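Glycogen synthase (PDB 6GNF) is a bacterial starch (glycogen) synthase with a two-domain glycosyltransferase fold, modelled here with adenosine-5'-diphosphate and a glycan bound. Local coordinates at residues Trp72-Ile77 with Leu148-Gly153; Thr60-Phe65 with His101-His106; Ile350-Phe355 with Asn379-Ile384. One frame throughout, in Å; residues are numbered along the deposited sequence.

Contact 1. Residues Trp72-Ile77 with Leu148-Gly153; sequences WDTEII and LLVPLG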
loop_
_atom_site.group_PDB
_atom_site.type_symbol
_atom_site.label_atom_id
_atom_site.label_comp_id
_atom_site.label_asym_id
_atom_site.label_seq_id
_atom_site.Cartn_x
_atom_site.Cartn_y
_atom_site.Cartn_z
ATOM N N TRP A 72 16.377 17.593 10.614
ATOM C CA TRP A 72 17.679 17.985 11.143
ATOM C C TRP A 72 18.438 16.774 11.696
ATOM O O TRP A 72 17.865 15.798 12.164
ATOM C CB TRP A 72 17.527 19.073 12.224
ATOM C CG TRP A 72 16.856 18.609 13.522
ATOM C CD1 TRP A 72 17.466 18.014 14.604
ATOM C CD2 TRP A 72 15.458 18.713 13.858
ATOM N NE1 TRP A 72 16.531 17.741 15.582
ATOM C CE2 TRP A 72 15.296 18.159 15.151
ATOM C CE3 TRP A 72 14.332 19.221 13.194
ATOM C CZ2 TRP A 72 14.053 18.098 15.787
ATOM C CZ3 TRP A 72 13.092 19.153 13.829
ATOM C CH2 TRP A 72 12.964 18.597 15.112
ATOM N N ASP A 73 19.759 16.859 11.676
ATOM C CA ASP A 73 20.616 15.828 12.248
ATOM C C ASP A 73 20.553 15.916 13.776
ATOM O O ASP A 73 20.889 16.933 14.346
ATOM C CB ASP A 73 22.059 16.029 11.761
ATOM C CG ASP A 73 23.011 14.912 12.211
ATOM O OD1 ASP A 73 22.641 14.079 13.051
ATOM O OD2 ASP A 73 24.173 14.853 11.746
ATOM N N THR A 74 20.177 14.828 14.430
ATOM C CA THR A 74 20.072 14.808 15.887
ATOM C C THR A 74 21.431 14.658 16.559
ATOM O O THR A 74 21.553 14.837 17.765
ATOM C CB THR A 74 19.226 13.639 16.379
ATOM O OG1 THR A 74 19.927 12.421 16.117
ATOM C CG2 THR A 74 17.832 13.643 15.721
ATOM N N GLU A 75 22.456 14.309 15.781
ATOM C CA GLU A 75 23.814 14.038 16.272
ATOM C C GLU A 75 23.929 12.719 17.033
ATOM O O GLU A 75 24.988 12.367 17.547
ATOM C CB GLU A 75 24.361 15.190 17.113
ATOM C CG GLU A 75 24.442 16.490 16.326
ATOM C CD GLU A 75 25.659 16.545 15.398
ATOM O OE1 GLU A 75 25.718 17.488 14.580
ATOM O OE2 GLU A 75 26.556 15.659 15.484
ATOM N N ILE A 76 22.855 11.952 17.062
ATOM C CA ILE A 76 22.875 10.642 17.678
ATOM C C ILE A 76 23.443 9.639 16.681
ATOM O O ILE A 76 23.097 9.664 15.502
ATOM C CB ILE A 76 21.453 10.201 18.071
ATOM C CG1 ILE A 76 20.848 11.191 19.066
ATOM C CG2 ILE A 76 21.471 8.799 18.658
ATOM C CD1 ILE A 76 19.342 11.108 19.190
ATOM N N ILE A 77 24.313 8.754 17.158
ATOM C CA ILE A 77 24.796 7.622 16.370
ATOM C C ILE A 77 24.519 6.344 17.134
ATOM O O ILE A 77 24.586 6.328 18.355
ATOM C CB ILE A 77 26.300 7.701 16.045
ATOM C CG1 ILE A 77 27.138 7.606 17.324
ATOM C CG2 ILE A 77 26.598 8.973 15.274
ATOM C CD1 ILE A 77 28.599 7.934 17.132
ATOM N N LEU A 148 14.424 4.971 22.822
ATOM C CA LEU A 148 15.352 5.147 23.938
ATOM C C LEU A 148 16.251 6.369 23.780
ATOM O O LEU A 148 16.717 6.915 24.775
ATOM C CB LEU A 148 16.224 3.901 24.101
ATOM C CG LEU A 148 15.493 2.561 24.233
ATOM C CD1 LEU A 148 16.499 1.416 24.248
ATOM C CD2 LEU A 148 14.635 2.532 25.482
ATOM N N LEU A 149 16.471 6.817 22.541
ATOM C CA LEU A 149 17.537 7.783 22.241
ATOM C C LEU A 149 17.079 9.138 21.730
ATOM O O LEU A 149 17.668 10.170 22.076
ATOM C CB LEU A 149 18.481 7.189 21.191
ATOM C CG LEU A 149 19.425 6.053 21.570
ATOM C CD1 LEU A 149 20.256 5.615 20.370
ATOM C CD2 LEU A 149 20.297 6.393 22.764
ATOM N N VAL A 150 16.025 9.161 20.926
ATOM C CA VAL A 150 15.679 10.367 20.172
ATOM C C VAL A 150 14.635 11.233 20.897
ATOM O O VAL A 150 13.476 10.842 21.025
ATOM C CB VAL A 150 15.165 10.001 18.764
ATOM C CG1 VAL A 150 14.823 11.246 17.967
ATOM C CG2 VAL A 150 16.210 9.179 18.010
ATOM N N PRO A 151 15.016 12.458 21.309
ATOM C CA PRO A 151 14.039 13.321 21.962
ATOM C C PRO A 151 12.999 13.828 20.972
ATOM O O PRO A 151 13.334 14.332 19.896
ATOM C CB PRO A 151 14.877 14.486 22.488
ATOM C CG PRO A 151 16.079 14.517 21.612
ATOM C CD PRO A 151 16.336 13.102 21.190
ATOM N N LEU A 152 11.739 13.749 21.366
ATOM C CA LEU A 152 10.628 13.985 20.466
ATOM C C LEU A 152 10.004 15.349 20.716
ATOM O O LEU A 152 10.406 16.095 21.601
ATOM C CB LEU A 152 9.580 12.881 20.644
ATOM C CG LEU A 152 10.057 11.456 20.424
ATOM C CD1 LEU A 152 8.936 10.468 20.673
ATOM C CD2 LEU A 152 10.625 11.260 19.020
ATOM N N GLY A 153 9.035 15.688 19.882
ATOM C CA GLY A 153 8.327 16.950 19.985
ATOM C C GLY A 153 9.015 18.031 19.179
ATOM O O GLY A 153 10.051 17.790 18.543
#

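Contact 2. Residues Thr60-Phe65 with His101-His106; sequences TVAPRF and HIWVDH. With SO4 (sulfate ion), chain G.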
loop_
_atom_site.group_PDB
_atom_site.type_symbol
_atom_site.label_atom_id
_atom_site.label_comp_id
_atom_site.label_asym_id
_atom_site.label_seq_id
_atom_site.Cartn_x
_atom_site.Cartn_y
_atom_site.Cartn_z
ATOM N N THR A 60 7.157 8.008 13.565
ATOM C CA THR A 60 7.437 7.047 12.513
ATOM C C THR A 60 8.948 6.937 12.385
ATOM O O THR A 60 9.691 7.893 12.661
ATOM C CB THR A 60 6.861 7.460 11.144
ATOM O OG1 THR A 60 7.582 8.607 10.666
ATOM C CG2 THR A 60 5.359 7.751 11.249
ATOM N N VAL A 61 9.400 5.746 12.012
ATOM C CA VAL A 61 10.802 5.498 11.729
ATOM C C VAL A 61 10.899 4.860 10.364
ATOM O O VAL A 61 10.227 3.855 10.103
ATOM C CB VAL A 61 11.436 4.529 12.750
ATOM C CG1 VAL A 61 12.917 4.352 12.456
ATOM C CG2 VAL A 61 11.230 5.033 14.166
ATOM N N ALA A 62 11.746 5.432 9.508
ATOM C CA ALA A 62 11.917 4.916 8.160
ATOM C C ALA A 62 13.286 5.314 7.644
ATOM O O ALA A 62 13.939 6.176 8.224
ATOM C CB ALA A 62 10.837 5.473 7.261
ATOM N N PRO A 63 13.727 4.706 6.536
ATOM C CA PRO A 63 15.049 5.064 6.007
ATOM C C PRO A 63 15.098 6.465 5.434
ATOM O O PRO A 63 14.103 6.956 4.902
ATOM C CB PRO A 63 15.270 4.040 4.887
ATOM C CG PRO A 63 14.374 2.897 5.239
ATOM C CD PRO A 63 13.163 3.530 5.848
ATOM N N ARG A 64 16.248 7.114 5.541
ATOM C CA ARG A 64 16.461 8.423 4.923
ATOM C C ARG A 64 16.936 8.225 3.482
ATOM O O ARG A 64 18.126 8.192 3.197
ATOM C CB ARG A 64 17.478 9.231 5.736
ATOM C CG ARG A 64 17.658 10.673 5.292
ATOM C CD ARG A 64 18.654 11.354 6.209
ATOM N NE ARG A 64 18.888 12.742 5.847
ATOM C CZ ARG A 64 20.034 13.253 5.411
ATOM N NH1 ARG A 64 21.122 12.514 5.249
ATOM N NH2 ARG A 64 20.085 14.542 5.129
ATOM N N PHE A 65 15.981 8.082 2.571
ATOM C CA PHE A 65 16.280 7.834 1.160
ATOM C C PHE A 65 16.726 9.089 0.451
ATOM O O PHE A 65 17.444 9.009 -0.541
ATOM C CB PHE A 65 15.070 7.237 0.443
ATOM C CG PHE A 65 14.748 5.829 0.864
ATOM C CD1 PHE A 65 15.674 4.809 0.678
ATOM C CD2 PHE A 65 13.521 5.516 1.420
ATOM C CE1 PHE A 65 15.381 3.509 1.057
ATOM C CE2 PHE A 65 13.223 4.216 1.797
ATOM C CZ PHE A 65 14.156 3.215 1.613
ATOM N N HIS A 101 8.851 12.350 12.792
ATOM C CA HIS A 101 9.355 11.464 11.756
ATOM C C HIS A 101 10.845 11.340 11.962
ATOM O O HIS A 101 11.571 12.334 11.981
ATOM C CB HIS A 101 9.046 12.031 10.378
ATOM C CG HIS A 101 7.592 12.286 10.162
ATOM N ND1 HIS A 101 6.655 11.277 10.169
ATOM C CD2 HIS A 101 6.912 13.434 9.958
ATOM C CE1 HIS A 101 5.457 11.796 9.964
ATOM N NE2 HIS A 101 5.585 13.101 9.834
ATOM N N ILE A 102 11.278 10.121 12.255
ATOM C CA ILE A 102 12.676 9.824 12.465
ATOM C C ILE A 102 13.177 9.101 11.228
ATOM O O ILE A 102 12.555 8.145 10.754
ATOM C CB ILE A 102 12.874 8.906 13.687
ATOM C CG1 ILE A 102 12.120 9.444 14.915
ATOM C CG2 ILE A 102 14.354 8.709 13.972
ATOM C CD1 ILE A 102 12.448 10.863 15.260
ATOM N N TRP A 103 14.319 9.538 10.720
ATOM C CA TRP A 103 14.876 8.978 9.503
ATOM C C TRP A 103 16.237 8.370 9.778
ATOM O O TRP A 103 17.144 9.027 10.288
ATOM C CB TRP A 103 15.029 10.065 8.458
ATOM C CG TRP A 103 13.813 10.900 8.277
ATOM C CD1 TRP A 103 13.640 12.179 8.691
ATOM C CD2 TRP A 103 12.594 10.518 7.626
ATOM N NE1 TRP A 103 12.395 12.630 8.332
ATOM C CE2 TRP A 103 11.739 11.637 7.665
ATOM C CE3 TRP A 103 12.155 9.355 6.994
ATOM C CZ2 TRP A 103 10.463 11.624 7.124
ATOM C CZ3 TRP A 103 10.869 9.337 6.444
ATOM C CH2 TRP A 103 10.039 10.463 6.518
ATOM N N VAL A 104 16.381 7.104 9.414
ATOM C CA VAL A 104 17.605 6.368 9.645
ATOM C C VAL A 104 18.556 6.625 8.488
ATOM O O VAL A 104 18.270 6.267 7.351
ATOM C CB VAL A 104 17.320 4.862 9.767
ATOM C CG1 VAL A 104 18.596 4.101 10.091
ATOM C CG2 VAL A 104 16.267 4.613 10.834
ATOM N N ASP A 105 19.708 7.213 8.790
ATOM C CA ASP A 105 20.645 7.630 7.765
ATOM C C ASP A 105 21.833 6.675 7.651
ATOM O O ASP A 105 22.513 6.376 8.628
ATOM C CB ASP A 105 21.158 9.031 8.057
ATOM C CG ASP A 105 22.165 9.518 7.019
ATOM O OD1 ASP A 105 21.820 9.726 5.833
ATOM O OD2 ASP A 105 23.348 9.696 7.404
ATOM N N HIS A 106 22.092 6.221 6.427
ATOM C CA HIS A 106 23.226 5.360 6.121
ATOM C C HIS A 106 23.484 5.405 4.623
ATOM O O HIS A 106 22.557 5.567 3.840
ATOM C CB HIS A 106 22.938 3.919 6.539
ATOM C CG HIS A 106 24.162 3.069 6.646
ATOM N ND1 HIS A 106 24.766 2.485 5.554
ATOM C CD2 HIS A 106 24.905 2.715 7.719
ATOM C CE1 HIS A 106 25.831 1.812 5.945
ATOM N NE2 HIS A 106 25.940 1.934 7.257
HETATM S S SO4 G . 24.175 15.053 5.051
HETATM O O1 SO4 G . 24.997 14.814 6.265
HETATM O O2 SO4 G . 23.784 13.783 4.390
HETATM O O3 SO4 G . 24.986 15.843 4.100
HETATM O O4 SO4 G . 22.958 15.814 5.416
HETATM O O HOH W 1 9.830 8.656 9.538
HETATM O O HOH W 2 20.521 7.634 4.545
#

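Contact 3. Residues Ile350-Phe355 with Asn379-Ile384; sequences IPLFGF and NCQVVI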
loop_
_atom_site.group_PDB
_atom_site.type_symbol
_atom_site.label_atom_id
_atom_site.label_comp_id
_atom_site.label_asym_id
_atom_site.label_seq_id
_atom_site.Cartn_x
_atom_site.Cartn_y
_atom_site.Cartn_z
ATOM N N ILE A 350 -21.442 11.138 -22.250
ATOM C CA ILE A 350 -20.814 9.830 -22.452
ATOM C C ILE A 350 -20.194 9.375 -21.137
ATOM O O ILE A 350 -19.332 10.070 -20.603
ATOM C CB ILE A 350 -19.721 9.877 -23.536
ATOM C CG1 ILE A 350 -20.347 10.196 -24.897
ATOM C CG2 ILE A 350 -18.983 8.545 -23.618
ATOM C CD1 ILE A 350 -19.344 10.629 -25.944
ATOM N N PRO A 351 -20.617 8.204 -20.618
ATOM C CA PRO A 351 -20.074 7.749 -19.334
ATOM C C PRO A 351 -18.584 7.448 -19.432
ATOM O O PRO A 351 -18.157 6.780 -20.373
ATOM C CB PRO A 351 -20.872 6.474 -19.037
ATOM C CG PRO A 351 -21.335 5.990 -20.365
ATOM C CD PRO A 351 -21.538 7.214 -21.210
ATOM N N LEU A 352 -17.812 7.934 -18.462
ATOM C CA LEU A 352 -16.361 7.798 -18.491
ATOM C C LEU A 352 -15.859 6.966 -17.318
ATOM O O LEU A 352 -16.216 7.223 -16.173
ATOM C CB LEU A 352 -15.703 9.179 -18.473
ATOM C CG LEU A 352 -14.211 9.213 -18.831
ATOM C CD1 LEU A 352 -13.855 10.507 -19.538
ATOM C CD2 LEU A 352 -13.319 9.038 -17.614
ATOM N N PHE A 353 -15.024 5.974 -17.628
ATOM C CA PHE A 353 -14.375 5.114 -16.634
ATOM C C PHE A 353 -12.901 5.486 -16.498
ATOM O O PHE A 353 -12.212 5.676 -17.496
ATOM C CB PHE A 353 -14.457 3.649 -17.065
ATOM C CG PHE A 353 -15.842 3.075 -17.023
ATOM C CD1 PHE A 353 -16.703 3.230 -18.095
ATOM C CD2 PHE A 353 -16.278 2.359 -15.915
ATOM C CE1 PHE A 353 -17.980 2.692 -18.062
ATOM C CE2 PHE A 353 -17.553 1.820 -15.873
ATOM C CZ PHE A 353 -18.407 1.985 -16.947
ATOM N N GLY A 354 -12.418 5.581 -15.264
ATOM C CA GLY A 354 -11.025 5.930 -15.002
ATOM C C GLY A 354 -10.295 4.874 -14.189
ATOM O O GLY A 354 -10.818 4.378 -13.190
ATOM N N PHE A 355 -9.081 4.534 -14.617
ATOM C CA PHE A 355 -8.215 3.622 -13.871
ATOM C C PHE A 355 -6.922 4.332 -13.497
ATOM O O PHE A 355 -6.312 5.012 -14.320
ATOM C CB PHE A 355 -7.899 2.371 -14.700
ATOM C CG PHE A 355 -6.826 1.501 -14.098
ATOM C CD1 PHE A 355 -5.483 1.765 -14.331
ATOM C CD2 PHE A 355 -7.159 0.416 -13.296
ATOM C CE1 PHE A 355 -4.493 0.971 -13.772
ATOM C CE2 PHE A 355 -6.177 -0.387 -12.745
ATOM C CZ PHE A 355 -4.840 -0.106 -12.983
ATOM N N ASN A 379 -20.397 2.013 -25.512
ATOM C CA ASN A 379 -20.553 3.464 -25.709
ATOM C C ASN A 379 -20.093 4.265 -24.500
ATOM O O ASN A 379 -20.845 5.057 -23.930
ATOM C CB ASN A 379 -22.000 3.832 -26.049
ATOM C CG ASN A 379 -22.453 3.252 -27.366
ATOM O OD1 ASN A 379 -23.424 2.499 -27.426
ATOM N ND2 ASN A 379 -21.755 3.608 -28.438
ATOM N N CYS A 380 -18.849 4.037 -24.107
ATOM C CA CYS A 380 -18.258 4.720 -22.963
ATOM C C CYS A 380 -16.847 5.174 -23.298
ATOM O O CYS A 380 -16.325 4.863 -24.367
ATOM C CB CYS A 380 -18.221 3.785 -21.754
ATOM S SG CYS A 380 -17.193 2.315 -21.984
ATOM N N GLN A 381 -16.247 5.928 -22.385
ATOM C CA GLN A 381 -14.856 6.328 -22.514
ATOM C C GLN A 381 -14.045 5.701 -21.391
ATOM O O GLN A 381 -14.575 5.433 -20.315
ATOM C CB GLN A 381 -14.736 7.852 -22.508
ATOM C CG GLN A 381 -15.216 8.481 -23.808
ATOM C CD GLN A 381 -15.189 9.997 -23.790
ATOM O OE1 GLN A 381 -14.780 10.608 -22.805
ATOM N NE2 GLN A 381 -15.636 10.611 -24.883
ATOM N N VAL A 382 -12.768 5.438 -21.662
ATOM C CA VAL A 382 -11.873 4.834 -20.678
ATOM C C VAL A 382 -10.550 5.578 -20.648
ATOM O O VAL A 382 -9.926 5.802 -21.682
ATOM C CB VAL A 382 -11.578 3.347 -20.985
ATOM C CG1 VAL A 382 -10.667 2.755 -19.918
ATOM C CG2 VAL A 382 -12.871 2.552 -21.084
ATOM N N VAL A 383 -10.122 5.950 -19.450
ATOM C CA VAL A 383 -8.829 6.586 -19.257
ATOM C C VAL A 383 -8.025 5.724 -18.299
ATOM O O VAL A 383 -8.545 5.300 -17.269
ATOM C CB VAL A 383 -8.986 8.009 -18.696
ATOM C CG1 VAL A 383 -7.626 8.642 -18.464
ATOM C CG2 VAL A 383 -9.811 8.856 -19.656
ATOM N N ILE A 384 -6.771 5.447 -18.660
ATOM C CA ILE A 384 -5.920 4.534 -17.897
ATOM C C ILE A 384 -4.573 5.178 -17.576
ATOM O O ILE A 384 -3.837 5.569 -18.477
ATOM C CB ILE A 384 -5.659 3.233 -18.682
ATOM C CG1 ILE A 384 -6.945 2.692 -19.303
ATOM C CG2 ILE A 384 -5.043 2.184 -17.771
ATOM C CD1 ILE A 384 -6.707 1.617 -20.339
#

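Contact 1. Residues Trp72-Ile77 with Leu148-Gly153
Ile76 reaches from strand 72-82 to the chain that leaves helix 146-149, where it meets Leu149, Val150 and Pro151. The bond from CA to CB points toward that chain. With CG2 anti to the backbone N and CG1 beside it (chi1 -60°), the two branches separate: CG2 goes to the leucine, its methyl 3.8 Å from Leu149 CD1, and CG1 carries CD1 on toward the helix exit. Ile76 CD1 then lies 3.5 Å from Leu149 O, 3.9 Å from Val150 CG2 and 4.1 Å from Pro151 CD, so one methyl touches three consecutive residues just where Val150 gives up helical backbone angles. The strand is an outermost one of the mixed sheet in the Rossmann-like N-terminal half, and its backbone leaves the extended form at Thr74 and Glu75. Asp73 OD1 accepts from Glu75 N at 2.7 Å, an Asx turn, and Thr74 OG1 accepts from Ile76 N at 3.1 Å, an ST turn; Tyr91 O is a second partner of that hydroxyl. The bond from Ile76 N is fairly straight (161°) and holds the backbone just before the isoleucine side chain. Val150 also touches Ile102 of strand 99-105, two strands further into the sheet.

Contact 2. Residues Thr60-Phe65 with His101-His106
Trp103 lays the six-membered part of its indole beside Ala62, with CZ3 3.9 Å from Ala62 CB, while Trp103 CB meets Arg64 CB at 3.8 Å. On the same face of the sheet Thr60 OG1 and His101 ND1 share a hydrogen bond of 2.9 Å at the edge of the imidazole. On the other face Val61 CG1 meets Val104 CG2 at 3.7 Å. Four backbone bonds, from Ile102 N to Thr60 O through Arg64 N to Val104 O, fix the parallel register. Arg64, centre of an inverse gamma turn, is extended from CG to NE, with CG anti to the backbone N (chi1 -173°). Arg64 NH1 thereby reaches Asp105 OD1, 2.9 Å away, in a salt bridge lying in the guanidinium plane but 65° above that of the carboxylate. Arg64 NH1 also donates to O2 of a sulfate ion, probably from the crystallisation liquor, at 3.1 Å (175°), and Arg64 NH2 bonds to O4, so two guanidinium nitrogens hold the ion. Asp105 OD2 pairs with Arg90, which binds the same sulfate. In the mixed sheet of the Rossmann-like N-terminal half, strand 99-105 marks the change from parallel strands to antiparallel 85-96 and 72-82. Strands 23-27 and 85-96 flank the pair, and helix 132-144 covers Val61, Pro63 and Val104.

Contact 3. Residues Ile350-Phe355 with Asn379-Ile384
The strand segments 352-355 and 381-384 run parallel, axes 4.6 Å apart at closest and inclined by 14°, and are joined by four backbone hydrogen bonds: Gln381 N to Pro351 O, Phe353 N to Gln381 O, Val383 N to Phe353 O and Phe355 N to Val383 O. The bond from Phe353 N is almost linear at 176°, and the zigzag of donors and acceptors pairs Leu352 with Gln381 and Phe355 with Ile384. Gln381 has the largest share of the face it forms with Leu352 and Val383. Its CG stands beside the backbone N (chi1 -73°) and the chain is extended beyond it, so that Gln381 CG passes 3.8 Å from Ile350 CG2, the two side chains crossing at about a right angle. Farther along, Gln381 OE1 comes 3.4 Å from Leu352 CD1, a van der Waals contact with a methyl; the amide's hydrogen bonds go to Thr345 O from NE2 and from Gln339 NE2 to OE1. Leu352 CD2 continues this face, 4.1 Å from Val383 CG2. On the face of Phe353 and Phe355, the first ring receives Cys380 at its edge, with Cys380 CB 3.9 Å from Phe353 CE1. Cys380 SG lies obliquely, 5.0 Å from the centroid of the Phe353 ring, in a sulfur-aromatic contact. Tyr426 of the next strand stacks with this same ring. Phe355 CD1 meets Ile384 CG2 at 3.5 Å, and both residues pack on Ile368 of helix 365-370. The two parallel strands, joined through helices 365-370 and 372-375 as a beta-alpha-beta unit, belong to the Rossmann-like sheet of the C-terminal half of a GT-B glycosyltransferase. Chemically the contact is a regular amide ladder between largely apolar faces, and the buried amide of Gln381 has both OE1 and NE2 hydrogen-bonded, to Gln339 of helix 327-341 and to Thr345.

Overall arrangement
Contacts 1 and 2 form one continuous region of the N-terminal half, with centres 11 Å apart. Ile102 joins them: its CD1 lies 3.6 Å from Val150 CG1 and 4.2 Å from Leu152 CD2. Their segments alternate along the chain, and both contacts reach the same mixed sheet, contact 1 at its border and contact 2 farther in. Contact 3 belongs to the other sheet, across the chain's centre, about 40 Å from contact 2 and 50 Å from contact 1 between centres. The ligands lie between the halves: the side chain of Phe355 is about 7 Å from adenosine-5'-diphosphate, and that of Pro63 about 12 Å from the bound glycan. Contact 1 is a surface feature.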